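Local coordinates for Exo beta-1,2-glucooligosaccharide sophorohydrolase (non-reducing end) (Parabacteroides distasonis ATCC 8503, PDB 5Z06), which hydrolyses linear beta-1,2-glucan and beta-1,2-glucooligosaccharides of four or more glucose units, releasing sophorose from the non-reducing end, at residues Ile217-Ile222 / Val234-Pro239; Ser433-Gln437 / Trp448-Trp454; Glu55-Val59 / Ala100-Asn104; Ala303-Ser307 / Asp373-Gly377. One frame throughout, in Å; residues are numbered along the deposited sequence.

Interaction 1. Residues Ile217-Ile222 / Val234-Pro239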
# COMPACT_ATOMS: atom_id res chain seq x y z
N ILE A 217 -16.48 3.66 17.16
CA ILE A 217 -17.49 3.19 16.22
C ILE A 217 -16.96 2.06 15.34
O ILE A 217 -15.74 1.87 15.19
CB ILE A 217 -18.05 4.34 15.35
CG1 ILE A 217 -16.98 4.95 14.44
CG2 ILE A 217 -18.67 5.42 16.23
CD1 ILE A 217 -17.55 5.49 13.16
N LYS A 218 -17.90 1.31 14.76
CA LYS A 218 -17.54 0.14 13.96
C LYS A 218 -17.10 0.59 12.56
O LYS A 218 -16.04 0.22 12.07
CB LYS A 218 -18.73 -0.82 13.87
CG LYS A 218 -18.37 -2.22 13.40
CD LYS A 218 -19.62 -3.03 13.13
CE LYS A 218 -19.30 -4.42 12.61
NZ LYS A 218 -18.65 -5.27 13.63
N TYR A 219 -17.94 1.39 11.93
CA TYR A 219 -17.66 1.88 10.60
C TYR A 219 -18.59 3.01 10.29
O TYR A 219 -19.54 3.27 11.03
CB TYR A 219 -17.77 0.78 9.54
CG TYR A 219 -18.94 -0.21 9.61
CD1 TYR A 219 -20.27 0.21 9.49
CD2 TYR A 219 -18.70 -1.58 9.67
CE1 TYR A 219 -21.31 -0.71 9.52
CE2 TYR A 219 -19.74 -2.50 9.69
CZ TYR A 219 -21.04 -2.06 9.61
OH TYR A 219 -22.05 -2.98 9.61
N TYR A 220 -18.27 3.70 9.22
CA TYR A 220 -19.18 4.67 8.63
C TYR A 220 -19.93 3.95 7.53
O TYR A 220 -19.34 3.16 6.81
CB TYR A 220 -18.40 5.84 8.07
CG TYR A 220 -17.70 6.62 9.14
CD1 TYR A 220 -18.40 7.57 9.89
CD2 TYR A 220 -16.35 6.41 9.42
CE1 TYR A 220 -17.77 8.30 10.88
CE2 TYR A 220 -15.70 7.13 10.41
CZ TYR A 220 -16.41 8.08 11.14
OH TYR A 220 -15.75 8.78 12.12
N ARG A 221 -21.23 4.18 7.44
CA ARG A 221 -22.01 3.67 6.34
C ARG A 221 -22.22 4.83 5.42
O ARG A 221 -22.66 5.90 5.88
CB ARG A 221 -23.38 3.17 6.81
CG ARG A 221 -23.54 1.66 6.74
CD ARG A 221 -24.92 1.22 7.20
NE ARG A 221 -24.84 -0.09 7.84
CZ ARG A 221 -25.60 -0.51 8.86
NH1 ARG A 221 -26.55 0.27 9.39
NH2 ARG A 221 -25.41 -1.74 9.35
N ILE A 222 -21.98 4.61 4.13
CA ILE A 222 -22.17 5.65 3.13
C ILE A 222 -23.42 5.32 2.33
O ILE A 222 -23.59 4.19 1.87
CB ILE A 222 -20.95 5.80 2.18
CG1 ILE A 222 -19.69 6.19 2.98
CG2 ILE A 222 -21.23 6.85 1.10
CD1 ILE A 222 -18.90 5.02 3.49
N VAL A 234 -24.23 2.25 -0.06
CA VAL A 234 -23.30 1.82 -1.10
C VAL A 234 -21.96 1.33 -0.59
O VAL A 234 -21.27 0.61 -1.32
CB VAL A 234 -23.05 2.89 -2.17
CG1 VAL A 234 -24.30 3.04 -3.03
CG2 VAL A 234 -22.58 4.21 -1.57
N ALA A 235 -21.58 1.70 0.62
CA ALA A 235 -20.28 1.32 1.14
C ALA A 235 -20.21 1.51 2.63
O ALA A 235 -21.02 2.22 3.22
CB ALA A 235 -19.17 2.15 0.48
N VAL A 236 -19.21 0.86 3.22
CA VAL A 236 -18.84 1.13 4.59
C VAL A 236 -17.38 1.50 4.60
O VAL A 236 -16.59 1.01 3.79
CB VAL A 236 -19.07 -0.03 5.58
CG1 VAL A 236 -20.54 -0.31 5.74
CG2 VAL A 236 -18.32 -1.30 5.17
N ARG A 237 -17.03 2.38 5.52
CA ARG A 237 -15.66 2.72 5.72
C ARG A 237 -15.35 2.63 7.19
O ARG A 237 -16.02 3.22 8.02
CB ARG A 237 -15.37 4.11 5.13
CG ARG A 237 -15.26 4.11 3.62
CD ARG A 237 -14.00 3.38 3.17
NE ARG A 237 -13.84 3.33 1.72
CZ ARG A 237 -14.33 2.39 0.90
NH1 ARG A 237 -15.10 1.40 1.35
NH2 ARG A 237 -14.09 2.48 -0.40
N ARG A 238 -14.32 1.87 7.48
CA ARG A 238 -13.80 1.75 8.81
C ARG A 238 -13.29 3.12 9.28
O ARG A 238 -12.92 3.95 8.45
CB ARG A 238 -12.67 0.73 8.80
CG ARG A 238 -13.10 -0.69 8.51
CD ARG A 238 -13.76 -1.28 9.73
NE ARG A 238 -14.40 -2.55 9.46
CZ ARG A 238 -15.01 -3.30 10.39
NH1 ARG A 238 -15.03 -2.92 11.66
NH2 ARG A 238 -15.59 -4.46 10.04
N PRO A 239 -13.25 3.34 10.61
CA PRO A 239 -12.88 4.65 11.21
C PRO A 239 -11.50 5.24 10.83
O PRO A 239 -11.32 6.44 10.89
CB PRO A 239 -12.95 4.39 12.73
CG PRO A 239 -13.66 3.09 12.88
CD PRO A 239 -13.37 2.30 11.65

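Interaction 2. Residues Ser433-Gln437 / Trp448-Trp454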
# COMPACT_ATOMS: atom_id res chain seq x y z
N SER A 433 29.67 8.51 6.91
CA SER A 433 30.96 7.83 7.02
C SER A 433 30.93 6.70 8.01
O SER A 433 31.58 5.70 7.80
CB SER A 433 32.07 8.81 7.38
OG SER A 433 31.70 9.60 8.48
N TRP A 434 30.18 6.87 9.10
CA TRP A 434 29.98 5.83 10.07
C TRP A 434 29.49 4.55 9.42
O TRP A 434 29.93 3.47 9.77
CB TRP A 434 28.96 6.23 11.13
CG TRP A 434 28.70 5.12 12.07
CD1 TRP A 434 27.64 4.25 12.02
CD2 TRP A 434 29.54 4.68 13.14
NE1 TRP A 434 27.76 3.32 13.02
CE2 TRP A 434 28.91 3.56 13.73
CE3 TRP A 434 30.75 5.14 13.68
CZ2 TRP A 434 29.45 2.89 14.84
CZ3 TRP A 434 31.28 4.48 14.78
CH2 TRP A 434 30.64 3.35 15.34
N TYR A 435 28.58 4.68 8.45
CA TYR A 435 27.99 3.51 7.80
C TYR A 435 28.90 2.78 6.81
O TYR A 435 28.49 1.81 6.17
CB TYR A 435 26.63 3.89 7.19
CG TYR A 435 25.63 4.04 8.28
CD1 TYR A 435 25.57 5.19 9.05
CD2 TYR A 435 24.78 2.99 8.61
CE1 TYR A 435 24.66 5.30 10.10
CE2 TYR A 435 23.87 3.10 9.66
CZ TYR A 435 23.83 4.25 10.40
OH TYR A 435 22.93 4.34 11.42
N LYS A 436 30.14 3.25 6.67
CA LYS A 436 31.20 2.48 6.04
C LYS A 436 31.59 1.24 6.84
O LYS A 436 32.09 0.29 6.26
CB LYS A 436 32.44 3.34 5.82
CG LYS A 436 32.27 4.38 4.72
CD LYS A 436 33.45 5.32 4.62
CE LYS A 436 34.70 4.57 4.21
NZ LYS A 436 35.85 5.49 4.11
N GLN A 437 31.39 1.28 8.16
CA GLN A 437 31.71 0.18 9.07
C GLN A 437 33.20 0.09 9.32
O GLN A 437 33.61 0.01 10.46
CB GLN A 437 31.15 -1.19 8.62
CG GLN A 437 31.61 -2.37 9.51
CD GLN A 437 30.86 -3.67 9.28
OE1 GLN A 437 30.00 -3.80 8.39
NE2 GLN A 437 31.17 -4.64 10.11
N TRP A 448 22.82 -0.06 10.80
CA TRP A 448 23.64 -0.16 12.00
C TRP A 448 22.74 -0.20 13.20
O TRP A 448 21.90 0.67 13.36
CB TRP A 448 24.61 1.02 12.15
CG TRP A 448 25.38 0.93 13.44
CD1 TRP A 448 26.43 0.13 13.69
CD2 TRP A 448 25.13 1.65 14.66
NE1 TRP A 448 26.87 0.29 14.98
CE2 TRP A 448 26.09 1.22 15.60
CE3 TRP A 448 24.19 2.61 15.05
CZ2 TRP A 448 26.16 1.72 16.90
CZ3 TRP A 448 24.24 3.12 16.35
CH2 TRP A 448 25.24 2.67 17.27
N SER A 449 22.93 -1.21 14.05
CA SER A 449 22.10 -1.41 15.25
C SER A 449 22.83 -0.89 16.49
O SER A 449 24.00 -1.19 16.65
CB SER A 449 21.79 -2.89 15.43
OG SER A 449 21.35 -3.14 16.75
N PRO A 450 22.15 -0.13 17.37
CA PRO A 450 22.79 0.36 18.58
C PRO A 450 23.30 -0.74 19.49
O PRO A 450 24.26 -0.51 20.20
CB PRO A 450 21.67 1.14 19.29
CG PRO A 450 20.44 0.45 18.85
CD PRO A 450 20.70 0.18 17.39
N ASP A 451 22.65 -1.91 19.47
CA ASP A 451 23.05 -3.01 20.35
C ASP A 451 23.64 -4.22 19.64
O ASP A 451 24.29 -5.05 20.29
CB ASP A 451 21.89 -3.42 21.28
CG ASP A 451 20.65 -3.92 20.53
OD1 ASP A 451 20.60 -3.94 19.28
OD2 ASP A 451 19.70 -4.29 21.25
N GLN A 452 23.40 -4.34 18.34
CA GLN A 452 23.88 -5.46 17.54
C GLN A 452 24.80 -5.00 16.42
O GLN A 452 25.16 -5.79 15.56
CB GLN A 452 22.69 -6.21 16.96
CG GLN A 452 21.75 -6.77 18.01
CD GLN A 452 20.34 -6.95 17.49
OE1 GLN A 452 20.06 -7.94 16.80
NE2 GLN A 452 19.45 -6.01 17.81
N ALA A 453 25.20 -3.72 16.43
CA ALA A 453 26.21 -3.22 15.52
C ALA A 453 25.88 -3.61 14.07
O ALA A 453 24.75 -3.36 13.63
CB ALA A 453 27.60 -3.70 15.96
N TRP A 454 26.81 -4.27 13.37
CA TRP A 454 26.71 -4.55 11.94
C TRP A 454 26.19 -5.95 11.65
O TRP A 454 26.50 -6.50 10.60
CB TRP A 454 28.07 -4.34 11.28
CG TRP A 454 28.67 -3.05 11.67
CD1 TRP A 454 29.62 -2.81 12.64
CD2 TRP A 454 28.33 -1.79 11.13
NE1 TRP A 454 29.90 -1.47 12.71
CE2 TRP A 454 29.12 -0.82 11.79
CE3 TRP A 454 27.42 -1.37 10.14
CZ2 TRP A 454 29.03 0.52 11.50
CZ3 TRP A 454 27.35 -0.03 9.85
CH2 TRP A 454 28.15 0.90 10.52

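Interaction 3. Residues Glu55-Val59 / Ala100-Asn104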
# COMPACT_ATOMS: atom_id res chain seq x y z
N GLU A 55 -21.05 -15.71 -1.61
CA GLU A 55 -22.11 -16.61 -1.97
C GLU A 55 -21.66 -17.99 -1.63
O GLU A 55 -20.61 -18.44 -2.06
CB GLU A 55 -22.42 -16.53 -3.46
CG GLU A 55 -23.74 -17.20 -3.80
CD GLU A 55 -23.90 -17.52 -5.27
OE1 GLU A 55 -23.24 -16.87 -6.09
OE2 GLU A 55 -24.69 -18.44 -5.59
N LEU A 56 -22.49 -18.68 -0.86
CA LEU A 56 -22.21 -20.05 -0.52
C LEU A 56 -23.36 -20.88 -1.08
O LEU A 56 -24.40 -21.05 -0.44
CB LEU A 56 -22.06 -20.18 1.00
CG LEU A 56 -21.44 -21.51 1.41
CD1 LEU A 56 -19.94 -21.47 1.23
CD2 LEU A 56 -21.79 -21.86 2.86
N THR A 57 -23.18 -21.36 -2.31
CA THR A 57 -24.20 -22.15 -2.99
C THR A 57 -23.65 -23.54 -3.12
O THR A 57 -22.57 -23.75 -3.69
CB THR A 57 -24.62 -21.55 -4.34
OG1 THR A 57 -25.35 -20.36 -4.08
CG2 THR A 57 -25.50 -22.51 -5.16
N TYR A 58 -24.39 -24.49 -2.55
CA TYR A 58 -23.90 -25.85 -2.43
C TYR A 58 -24.99 -26.89 -2.55
O TYR A 58 -26.16 -26.62 -2.33
CB TYR A 58 -23.16 -26.04 -1.10
CG TYR A 58 -24.02 -25.78 0.10
CD1 TYR A 58 -24.18 -24.48 0.61
CD2 TYR A 58 -24.73 -26.82 0.72
CE1 TYR A 58 -24.98 -24.23 1.72
CE2 TYR A 58 -25.55 -26.59 1.84
CZ TYR A 58 -25.68 -25.30 2.32
OH TYR A 58 -26.49 -25.04 3.40
N VAL A 59 -24.54 -28.10 -2.87
CA VAL A 59 -25.33 -29.32 -2.80
C VAL A 59 -24.54 -30.28 -1.93
O VAL A 59 -23.42 -30.68 -2.26
CB VAL A 59 -25.55 -29.93 -4.20
CG1 VAL A 59 -26.38 -31.20 -4.10
CG2 VAL A 59 -26.26 -28.92 -5.10
N ALA A 100 -30.86 -27.98 9.51
CA ALA A 100 -29.79 -29.00 9.55
C ALA A 100 -28.95 -29.11 8.26
O ALA A 100 -27.87 -29.68 8.29
CB ALA A 100 -30.38 -30.36 9.89
N ALA A 101 -29.48 -28.62 7.14
CA ALA A 101 -28.78 -28.65 5.85
C ALA A 101 -27.76 -27.52 5.74
O ALA A 101 -26.87 -27.57 4.88
CB ALA A 101 -29.77 -28.57 4.71
N LEU A 102 -27.90 -26.51 6.61
CA LEU A 102 -26.91 -25.45 6.78
C LEU A 102 -25.54 -26.03 7.08
O LEU A 102 -25.45 -27.17 7.56
CB LEU A 102 -27.27 -24.51 7.92
CG LEU A 102 -28.48 -23.61 7.77
CD1 LEU A 102 -28.78 -22.99 9.12
CD2 LEU A 102 -28.21 -22.54 6.72
N PRO A 103 -24.48 -25.26 6.79
CA PRO A 103 -23.15 -25.83 6.91
C PRO A 103 -22.70 -26.09 8.35
O PRO A 103 -23.21 -25.49 9.29
CB PRO A 103 -22.25 -24.79 6.23
CG PRO A 103 -23.17 -23.95 5.42
CD PRO A 103 -24.43 -23.91 6.20
N ASN A 104 -21.77 -27.01 8.50
CA ASN A 104 -20.95 -27.07 9.68
C ASN A 104 -19.81 -26.08 9.50
O ASN A 104 -19.37 -25.80 8.38
CB ASN A 104 -20.40 -28.47 9.93
CG ASN A 104 -21.50 -29.50 10.22
OD1 ASN A 104 -22.61 -29.16 10.62
ND2 ASN A 104 -21.18 -30.76 10.01

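Interaction 4. Residues Ala303-Ser307 / Asp373-Gly377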
# COMPACT_ATOMS: atom_id res chain seq x y z
N ALA A 303 -1.32 11.31 7.05
CA ALA A 303 -0.10 11.27 7.84
C ALA A 303 -0.41 10.81 9.26
O ALA A 303 -1.49 11.06 9.79
CB ALA A 303 0.58 12.62 7.88
N GLU A 304 0.55 10.11 9.85
CA GLU A 304 0.56 9.90 11.28
C GLU A 304 0.53 11.31 11.87
O GLU A 304 1.42 12.10 11.55
CB GLU A 304 1.82 9.10 11.68
CG GLU A 304 1.91 8.64 13.11
CD GLU A 304 1.99 9.78 14.08
OE1 GLU A 304 2.95 10.60 13.95
OE2 GLU A 304 1.09 9.88 14.94
N PRO A 305 -0.52 11.66 12.66
CA PRO A 305 -0.76 13.07 13.05
C PRO A 305 0.29 13.69 13.98
O PRO A 305 0.46 14.89 13.94
CB PRO A 305 -2.13 13.04 13.74
CG PRO A 305 -2.34 11.62 14.14
CD PRO A 305 -1.61 10.78 13.12
N ASN A 306 1.00 12.91 14.77
CA ASN A 306 1.93 13.51 15.74
C ASN A 306 3.18 13.93 15.02
O ASN A 306 3.63 15.06 15.17
CB ASN A 306 2.20 12.56 16.90
CG ASN A 306 0.93 12.19 17.65
OD1 ASN A 306 0.59 12.80 18.65
ND2 ASN A 306 0.21 11.20 17.14
N SER A 307 3.69 13.06 14.16
CA SER A 307 4.91 13.33 13.37
C SER A 307 4.67 14.13 12.11
O SER A 307 5.56 14.84 11.63
CB SER A 307 5.57 12.01 12.95
OG SER A 307 4.66 11.21 12.20
N ASP A 373 8.03 5.23 15.67
CA ASP A 373 6.72 5.43 16.23
C ASP A 373 6.54 6.94 16.25
O ASP A 373 7.25 7.65 16.96
CB ASP A 373 6.61 4.77 17.62
CG ASP A 373 5.22 4.88 18.22
OD1 ASP A 373 4.56 5.93 18.06
OD2 ASP A 373 4.80 3.93 18.88
N GLY A 374 5.59 7.42 15.46
CA GLY A 374 5.32 8.83 15.30
C GLY A 374 4.90 9.54 16.57
O GLY A 374 5.07 10.73 16.68
N THR A 375 4.34 8.80 17.51
CA THR A 375 3.91 9.35 18.78
C THR A 375 5.05 9.46 19.78
O THR A 375 4.92 10.19 20.73
CB THR A 375 2.81 8.47 19.42
OG1 THR A 375 3.32 7.17 19.71
CG2 THR A 375 1.60 8.34 18.49
N THR A 376 6.13 8.71 19.59
CA THR A 376 7.24 8.71 20.57
C THR A 376 8.64 9.11 20.07
O THR A 376 9.50 9.42 20.88
CB THR A 376 7.37 7.34 21.23
OG1 THR A 376 7.87 6.38 20.28
CG2 THR A 376 6.03 6.88 21.80
N GLY A 377 8.87 9.08 18.75
CA GLY A 377 10.20 9.26 18.20
C GLY A 377 11.07 8.01 18.33
O GLY A 377 12.24 8.03 17.94

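Interaction 1. Residues Ile217-Ile222 / Val234-Pro239
Val234 meets Ile222 toward the turn end of the antiparallel hairpin of strands 219-225 and 232-237, where Val234 and Ala235 face Ile222 in a classic beta bulge. Val234 N donates to Ile222 O at 2.8 Å, and Ala235 N reaches the same oxygen only weakly. Ala235 O takes a nearly straight bond from Ile222 N (2.7 Å), while its methyl lies near Ile222 CD1 on the side of the sheet carrying Tyr220. Val236 pairs with Arg221 on the other side. Its CG1 sits over one face of the Tyr219 ring, 4.0 Å from the centroid, a CH-pi contact; the ring is there because chi1 of 43° sets CG between backbone N and carbonyl carbon. With an alanine in place of Tyr219, Val236 CG1 would probably lose its aromatic partner and the Arg238 guanidinium the ring edge against one face. Arg237 exchanges two backbone bonds with Tyr220, and its NH1 turns back to Val236 O while NH2 forms a salt bridge with Glu645. Arg238 lays its guanidinium nearly perpendicular to the Tyr219 ring, with salt bridges to Asp7 and to Glu12, a calcium-site residue. Pro239 closes the contact, its CG 3.3 Å from Ile217 O.

Interaction 2. Residues Ser433-Gln437 / Trp448-Trp454
An aromatic cluster of Trp434, Tyr435, Trp448 and Trp454 ties a 3-10 turn to the end of strand 447-448 and the loop after it, at the protein surface. Trp434 drives the NE1 edge of its indole into one face of Trp448, an edge-to-face pair with planes at 86° and NE1 3.4 Å from Trp448 CG. Both indoles leave their backbones with CG anti to N (chi1 176° in each), which lets them meet between the two segments. Tyr435 comes in beside this pair, its CE2 3.3 Å from Trp448 CB, and offers its ring face to the edge of Trp454 in an offset edge-to-face arrangement. Trp454 is sandwiched: Trp448 CD1 lies over one face, and the aliphatic part of Gln437 over the other, with CG 3.5 Å from the centroid of the five-membered ring and almost exactly on its normal. The six-membered ring of Trp454 reaches back to the turn, where CH2 lies 3.2 Å from Trp434 O. His365 stacks on Trp434, and Tyr435 OH hydrogen-bonds to Phe364 O. With no hydrogen bond between the segments, the attachment rests on ring, CH-pi and van der Waals contacts.

Interaction 3. Residues Glu55-Val59 / Ala100-Asn104
Tyr58 holds CG between its backbone N and carbonyl carbon (chi1 60°), and Leu56 turns CG anti to N (chi1 -166°); both side chains thereby extend from strand 53-59 to the loop 100-104. The phenol reaches the loop with its hydroxyl end. Its hydroxyl donates to Ala101 O at 3.0 Å, reaching the carbonyl from above its plane at a C=O...O angle of 114°, with Leu102 CA 3.4 Å from Tyr58 OH. The Pro103 and Tyr58 side chains run at about a right angle, Pro103 CG 4.1 Å from Tyr58 CE1. Leu56 CD2 packs on that same CG at 3.6 Å, the two side chains running antiparallel past one another. Strand 53-59 pairs with strand 169-180 in a seven-stranded antiparallel sheet, whereas the loop leads into strand 104-109 of a five-stranded one, and this contact bridges the two. Trp66, from strand 65-71 of the second sheet, meets both Tyr58 and Pro103. A phenylalanine in place of Tyr58 would probably leave the buried Ala101 carbonyl without this donor while keeping much of the ring packing. Chemically, the hydroxyl gives a carbonyl of the turn a donor, though not along a lone pair, and Pro103 supplies hydrocarbon surface for both side chains.

Interaction 4. Residues Ala303-Ser307 / Asp373-Gly377
Glu304 points its carboxylate at the backbone of Gly374, OE1 lying 3.3 Å from Gly374 CA, while its other oxygen faces the methyl of Thr375. The side chain starts with CG anti to the backbone N (chi1 -173°) and then bends at chi2, -64°, which folds the carboxylate back over its own loop. There it is gripped by four donors. OE1 takes Ser307 OG through its anti lone pair and Ser307 N on the syn side, at 2.6 Å; OE2 takes Asn306 ND2 through its syn lone pair in a nearly linear bond of 2.7 Å, and Asn306 N from above the carboxylate plane. These bonds fix the rotation of the carboxylate. The Asn306 amide also lies beside Thr375, crossing it obliquely, ND2 3.5 Å from Thr375 CG2, while Asn306 CB touches Gly374 O at 3.4 Å. Thr375 stands at about a right angle to Glu304. Gly374 suits this place because a beta carbon on it would run into OE1. Across from the carboxylate, Asp373 OD1 accepts from Thr375 N in an Asx turn, which shapes the loop presenting Gly374. Helix 344-360 lies alongside, with Phe357 against Ser307 and Lys353 NZ hydrogen-bonded to Pro305 O; Ile321 of strand 320-322 touches Glu304 and Ser307, and Gly374 is backbone-bonded to Asp319 just ahead of that strand.

Overall arrangement
Along the chain the contacts come in series: interaction 3, then 1, 4 and 2. The first two belong to the beta-rich N-terminal part. Interaction 3 joins two antiparallel sheets, and interaction 1 lies in a separate four-stranded sheet, their centres about 29 Å apart. The calcium ion lies about 6 Å from the Val236 side chain and about 14 Å from that of Leu56. Interactions 4 and 2 sit in loops of the mainly helical part, centres about 25 Å apart. Interaction 4 is likewise about 25 Å from interaction 1, centre to centre, whereas interactions 2 and 3, with centres about 58 Å apart, lie on opposite sides of the chain's centre. None touches another: they are separate local contacts spread through this monomeric enzyme.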